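Local structure of bifunctional protein PutA (Bdellovibrio bacteriovorus, 5UR2) at residues 564-569 with 600-605; 594-599 with 936-941. The protein probably carries out both steps of proline catabolism, oxidising proline with a flavin and then the glutamate semialdehyde to L-glutamate with NAD(+). All blocks are in the same frame, centred on the assembly; numbering follows the deposited sequence.

Contact 1: residues 564-569 with 600-605; sequences LADIMT and FCRYYA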
loop_
_atom_site.group_PDB
_atom_site.type_symbol
_atom_site.label_atom_id
_atom_site.label_comp_id
_atom_site.label_asym_id
_atom_site.label_seq_id
_atom_site.Cartn_x
_atom_site.Cartn_y
_atom_site.Cartn_z
ATOM N N LEU B 564 0.704 7.524 24.906
ATOM C CA LEU B 564 2.115 7.882 25.030
ATOM C C LEU B 564 2.391 9.247 24.397
ATOM O O LEU B 564 3.047 10.100 25.002
ATOM C CB LEU B 564 2.986 6.797 24.391
ATOM C CG LEU B 564 4.485 7.101 24.323
ATOM C CD1 LEU B 564 5.013 7.348 25.720
ATOM C CD2 LEU B 564 5.285 5.989 23.610
ATOM N N ALA B 565 1.862 9.480 23.191
ATOM C CA ALA B 565 2.018 10.775 22.530
ATOM C C ALA B 565 1.407 11.909 23.347
ATOM O O ALA B 565 1.972 13.011 23.409
ATOM C CB ALA B 565 1.373 10.736 21.140
ATOM N N ASP B 566 0.253 11.666 23.979
ATOM C CA ASP B 566 -0.361 12.699 24.803
ATOM C C ASP B 566 0.492 13.012 26.015
ATOM O O ASP B 566 0.639 14.179 26.384
ATOM C CB ASP B 566 -1.751 12.269 25.261
ATOM C CG ASP B 566 -2.715 12.105 24.103
ATOM O OD1 ASP B 566 -2.512 12.730 23.047
ATOM O OD2 ASP B 566 -3.657 11.325 24.244
ATOM N N ILE B 567 1.074 11.984 26.634
ATOM C CA ILE B 567 1.945 12.217 27.779
ATOM C C ILE B 567 3.181 12.999 27.352
ATOM O O ILE B 567 3.588 13.955 28.024
ATOM C CB ILE B 567 2.290 10.879 28.446
ATOM C CG1 ILE B 567 1.048 10.336 29.159
ATOM C CG2 ILE B 567 3.515 11.011 29.360
ATOM C CD1 ILE B 567 1.145 8.864 29.499
ATOM N N MET B 568 3.769 12.638 26.202
ATOM C CA MET B 568 4.877 13.420 25.662
ATOM C C MET B 568 4.466 14.874 25.448
ATOM O O MET B 568 5.243 15.795 25.733
ATOM C CB MET B 568 5.364 12.837 24.339
ATOM C CG MET B 568 6.145 11.532 24.405
ATOM S SD MET B 568 6.449 10.973 22.683
ATOM C CE MET B 568 7.456 9.513 23.000
ATOM N N THR B 569 3.249 15.096 24.937
ATOM C CA THR B 569 2.777 16.460 24.722
ATOM C C THR B 569 2.667 17.220 26.045
ATOM O O THR B 569 3.083 18.379 26.143
ATOM C CB THR B 569 1.435 16.421 23.987
ATOM O OG1 THR B 569 1.575 15.686 22.764
ATOM C CG2 THR B 569 0.915 17.831 23.689
ATOM N N PHE B 600 6.032 10.092 15.334
ATOM C CA PHE B 600 6.174 8.643 15.141
ATOM C C PHE B 600 5.025 7.890 15.804
ATOM O O PHE B 600 4.405 7.004 15.196
ATOM C CB PHE B 600 7.523 8.158 15.698
ATOM C CG PHE B 600 8.705 8.385 14.774
ATOM C CD1 PHE B 600 8.617 8.098 13.411
ATOM C CD2 PHE B 600 9.910 8.854 15.280
ATOM C CE1 PHE B 600 9.705 8.294 12.557
ATOM C CE2 PHE B 600 11.026 9.062 14.433
ATOM C CZ PHE B 600 10.909 8.780 13.069
ATOM N N CYS B 601 4.734 8.237 17.061
ATOM C CA CYS B 601 3.616 7.655 17.791
ATOM C C CYS B 601 2.326 7.745 16.992
ATOM O O CYS B 601 1.651 6.737 16.740
ATOM C CB CYS B 601 3.438 8.377 19.126
ATOM S SG CYS B 601 4.699 8.041 20.346
ATOM N N ARG B 602 1.957 8.964 16.603
ATOM C CA ARG B 602 0.664 9.138 15.952
ATOM C C ARG B 602 0.649 8.502 14.569
ATOM O O ARG B 602 -0.353 7.901 14.175
ATOM C CB ARG B 602 0.314 10.627 15.872
ATOM C CG ARG B 602 0.307 11.282 17.232
ATOM C CD ARG B 602 -0.822 12.271 17.306
ATOM N NE ARG B 602 -0.761 13.081 18.515
ATOM C CZ ARG B 602 -1.254 12.722 19.695
ATOM N NH1 ARG B 602 -1.834 11.536 19.862
ATOM N NH2 ARG B 602 -1.165 13.559 20.721
ATOM N N TYR B 603 1.756 8.607 13.826
ATOM C CA TYR B 603 1.790 8.060 12.472
ATOM C C TYR B 603 1.729 6.536 12.485
ATOM O O TYR B 603 0.963 5.929 11.727
ATOM C CB TYR B 603 3.038 8.543 11.750
ATOM C CG TYR B 603 3.152 8.122 10.298
ATOM C CD1 TYR B 603 2.658 8.935 9.276
ATOM C CD2 TYR B 603 3.783 6.928 9.942
ATOM C CE1 TYR B 603 2.786 8.565 7.915
ATOM C CE2 TYR B 603 3.909 6.547 8.607
ATOM C CZ TYR B 603 3.413 7.368 7.596
ATOM O OH TYR B 603 3.547 6.988 6.281
ATOM N N TYR B 604 2.524 5.887 13.336
ATOM C CA TYR B 604 2.474 4.430 13.324
ATOM C C TYR B 604 1.158 3.945 13.913
ATOM O O TYR B 604 0.632 2.921 13.469
ATOM C CB TYR B 604 3.685 3.832 14.057
ATOM C CG TYR B 604 4.996 4.173 13.361
ATOM C CD1 TYR B 604 5.080 4.189 11.969
ATOM C CD2 TYR B 604 6.127 4.534 14.094
ATOM C CE1 TYR B 604 6.262 4.514 11.315
ATOM C CE2 TYR B 604 7.319 4.880 13.458
ATOM C CZ TYR B 604 7.376 4.872 12.062
ATOM O OH TYR B 604 8.543 5.210 11.419
ATOM N N ALA B 605 0.594 4.677 14.880
ATOM C CA ALA B 605 -0.722 4.290 15.380
ATOM C C ALA B 605 -1.771 4.443 14.290
ATOM O O ALA B 605 -2.605 3.546 14.086
ATOM C CB ALA B 605 -1.101 5.098 16.627
HETATM O O HOH W 1 0.039 16.227 20.574
#
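R602 reaches across to D566 and pairs with it in a salt bridge that lies at the exposed margin of two nearly antiparallel helices, 554-570 and 587-611 of the aldehyde dehydrogenase family region, whose local axes run 9.8 Å apart at 162°. The bond is nearly straight: R602 NH2 gives a hydrogen to D566 OD1 at 2.8 Å, with an N-H...O angle of 168°, and the oxygen lies almost in the guanidinium plane although the carboxylate itself is turned 45° from it. The arginine chain is bent at CD. Over one face of its guanidinium, offset toward the rim of the group, lies the methyl of A565, whose CB is 3.5 Å from R602 NH1. R602 NH2 also donates to a water at 2.9 Å, which in turn donates to T569 OG1. That hydroxyl spends its own proton on A565 O, one turn back, at 2.8 Å; T569 N reaches the same carbonyl from the other face, and A565 O is thus doubly used. R602 NH1 has a long, weak ion pair with D562. Away from this polar edge, A565 CB meets C601 CB at 3.7 Å, and C601 SG sits among L564 CD2 and the SD and CE of M568, with helices 646-657 and 671-684 packed nearby. The chemistry implies alanine, leucine and two sulfur-bearing side chains inside, with a charge pair and a water bridging the helices at the margin.

Contact 2: residues 594-599 with 936-941; sequences IGEAID and AMVDRH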
loop_
_atom_site.group_PDB
_atom_site.type_symbol
_atom_site.label_atom_id
_atom_site.label_comp_id
_atom_site.label_asym_id
_atom_site.label_seq_id
_atom_site.Cartn_x
_atom_site.Cartn_y
_atom_site.Cartn_z
ATOM N N ILE B 594 11.281 16.231 20.295
ATOM C CA ILE B 594 10.022 15.833 20.923
ATOM C C ILE B 594 8.907 15.765 19.884
ATOM O O ILE B 594 8.081 14.835 19.890
ATOM C CB ILE B 594 9.653 16.795 22.067
ATOM C CG1 ILE B 594 10.852 17.056 22.983
ATOM C CG2 ILE B 594 8.482 16.255 22.840
ATOM C CD1 ILE B 594 11.563 15.820 23.473
ATOM N N GLY B 595 8.855 16.751 18.983
ATOM C CA GLY B 595 7.817 16.737 17.959
ATOM C C GLY B 595 7.903 15.508 17.071
ATOM O O GLY B 595 6.888 14.882 16.749
ATOM N N GLU B 596 9.118 15.148 16.664
ATOM C CA GLU B 596 9.295 13.952 15.850
ATOM C C GLU B 596 8.864 12.701 16.614
ATOM O O GLU B 596 8.228 11.812 16.033
ATOM C CB GLU B 596 10.751 13.848 15.378
ATOM C CG GLU B 596 11.020 12.731 14.344
ATOM C CD GLU B 596 12.480 12.672 13.864
ATOM O OE1 GLU B 596 13.023 11.566 13.759
ATOM O OE2 GLU B 596 13.082 13.715 13.570
ATOM N N ALA B 597 9.170 12.628 17.923
ATOM C CA ALA B 597 8.772 11.458 18.708
ATOM C C ALA B 597 7.262 11.335 18.771
ATOM O O ALA B 597 6.710 10.242 18.602
ATOM C CB ALA B 597 9.349 11.518 20.131
ATOM N N ILE B 598 6.580 12.450 19.011
ATOM C CA ILE B 598 5.122 12.450 18.994
ATOM C C ILE B 598 4.612 12.037 17.619
ATOM O O ILE B 598 3.669 11.244 17.500
ATOM C CB ILE B 598 4.612 13.839 19.407
ATOM C CG1 ILE B 598 4.952 14.070 20.875
ATOM C CG2 ILE B 598 3.079 14.014 19.130
ATOM C CD1 ILE B 598 4.855 15.542 21.308
ATOM N N ASP B 599 5.253 12.543 16.567
ATOM C CA ASP B 599 4.834 12.230 15.206
ATOM C C ASP B 599 4.931 10.736 14.919
ATOM O O ASP B 599 4.033 10.171 14.289
ATOM C CB ASP B 599 5.671 13.019 14.188
ATOM C CG ASP B 599 5.286 14.496 14.107
ATOM O OD1 ASP B 599 4.202 14.880 14.629
ATOM O OD2 ASP B 599 6.065 15.274 13.481
ATOM N N ALA B 936 14.229 16.098 8.181
ATOM C CA ALA B 936 13.174 15.248 7.636
ATOM C C ALA B 936 12.078 15.045 8.676
ATOM O O ALA B 936 12.358 14.764 9.839
ATOM C CB ALA B 936 13.741 13.886 7.202
ATOM N N MET B 937 10.829 15.187 8.256
ATOM C CA MET B 937 9.692 15.024 9.153
ATOM C C MET B 937 8.864 13.809 8.753
ATOM O O MET B 937 8.753 13.471 7.571
ATOM C CB MET B 937 8.802 16.265 9.151
ATOM C CG MET B 937 9.540 17.547 9.551
ATOM S SD MET B 937 8.426 18.961 9.495
ATOM C CE MET B 937 7.382 18.678 10.935
ATOM N N VAL B 938 8.278 13.163 9.762
ATOM C CA VAL B 938 7.363 12.060 9.514
ATOM C C VAL B 938 6.317 12.468 8.487
ATOM O O VAL B 938 5.806 13.594 8.514
ATOM C CB VAL B 938 6.705 11.637 10.834
ATOM C CG1 VAL B 938 5.594 10.590 10.571
ATOM C CG2 VAL B 938 7.781 11.118 11.793
ATOM N N ASP B 939 6.020 11.544 7.566
ATOM C CA ASP B 939 5.017 11.673 6.511
ATOM C C ASP B 939 5.474 12.628 5.409
ATOM O O ASP B 939 5.361 12.302 4.226
ATOM C CB ASP B 939 3.655 12.089 7.111
ATOM C CG ASP B 939 2.547 12.188 6.067
ATOM O OD1 ASP B 939 2.245 11.169 5.393
ATOM O OD2 ASP B 939 1.943 13.287 5.949
ATOM N N ARG B 940 6.020 13.789 5.776
ATOM C CA ARG B 940 6.465 14.761 4.777
ATOM C C ARG B 940 7.705 14.292 4.023
ATOM O O ARG B 940 7.804 14.501 2.809
ATOM C CB ARG B 940 6.744 16.111 5.437
ATOM C CG ARG B 940 5.583 16.696 6.198
ATOM C CD ARG B 940 5.867 18.121 6.602
ATOM N NE ARG B 940 4.856 18.581 7.533
ATOM C CZ ARG B 940 4.784 19.815 8.031
ATOM N NH1 ARG B 940 5.675 20.745 7.696
ATOM N NH2 ARG B 940 3.814 20.111 8.880
ATOM N N HIS B 941 8.687 13.708 4.717
ATOM C CA HIS B 941 9.952 13.301 4.092
ATOM C C HIS B 941 10.392 11.945 4.640
ATOM O O HIS B 941 11.344 11.854 5.428
ATOM C CB HIS B 941 11.047 14.349 4.332
ATOM C CG HIS B 941 10.535 15.744 4.453
ATOM N ND1 HIS B 941 10.361 16.366 5.669
ATOM C CD2 HIS B 941 10.198 16.657 3.509
ATOM C CE1 HIS B 941 9.910 17.595 5.471
ATOM N NE2 HIS B 941 9.801 17.796 4.169
HETATM O O HOH W 2 14.529 14.308 11.605
HETATM O O HOH W 3 8.336 14.417 12.210
#
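The 594-599 part of helix 587-611 faces an irregular loop between strands 926-929 and 946-947, the backbones coming nearest at D599 and V938, whose CA atoms are 6.2 Å apart, and at E596 and M937; no direct hydrogen bond crosses. V938 carries the packing. Its CG2, anti to its own carbonyl carbon and beside the backbone N, presses on the CB of D599 at 3.7 Å. The polar traffic goes through two waters. One donates to D599 OD2 at 2.7 Å and accepts from V938 N at 2.8 Å. The other donates both to E596 OE2 and to A936 O, the latter at 2.8 Å; the glutamate's CG is anti to the backbone N (chi1 -172°), and the extended chain beyond it gives the carboxylate its reach to that water. D599 is buried, and its carboxylate is further satisfied by E468 N at OD1 and N467 ND2 at OD2; N467 ND2 also bonds V938 O. The loop braces itself as well: M937 N donates to H941 ND1 at 2.9 Å, exactly in the imidazole plane, and M937 CE lies over the centre of the R940 guanidinium. Beyond it, H941 NE2 bonds E623 and R940 O bonds S625, both of the second subunit. A buried carboxylate is thereby satisfied by one backbone N-H, an asparagine side chain and a water, and the loop meets the helix through bridging waters, the side chain of N467 and the packing of V938.

In the fold
Contacts 1 and 2 share helix 587-611, consecutive parts of which meet helix 554-570 and loop 936-941. Their centres lie 10 Å apart, and they touch: Y603 CB comes within 3.5 Å of V938 CG1, F600 CE1 is as close to V938 CG2, and T569 OG1 packs against I598 CD1 at 3.6 Å. The helix is thus in contact with both a neighbouring helix and a loop that also meets the second subunit. Contact 2 is the nearer to the predicted aldehyde dehydrogenase catalytic residues, with the side chain of E596 about 8 Å from that of E746 and that of A936 about 10 Å from that of C780; contact 1 lies away from the annotated sites.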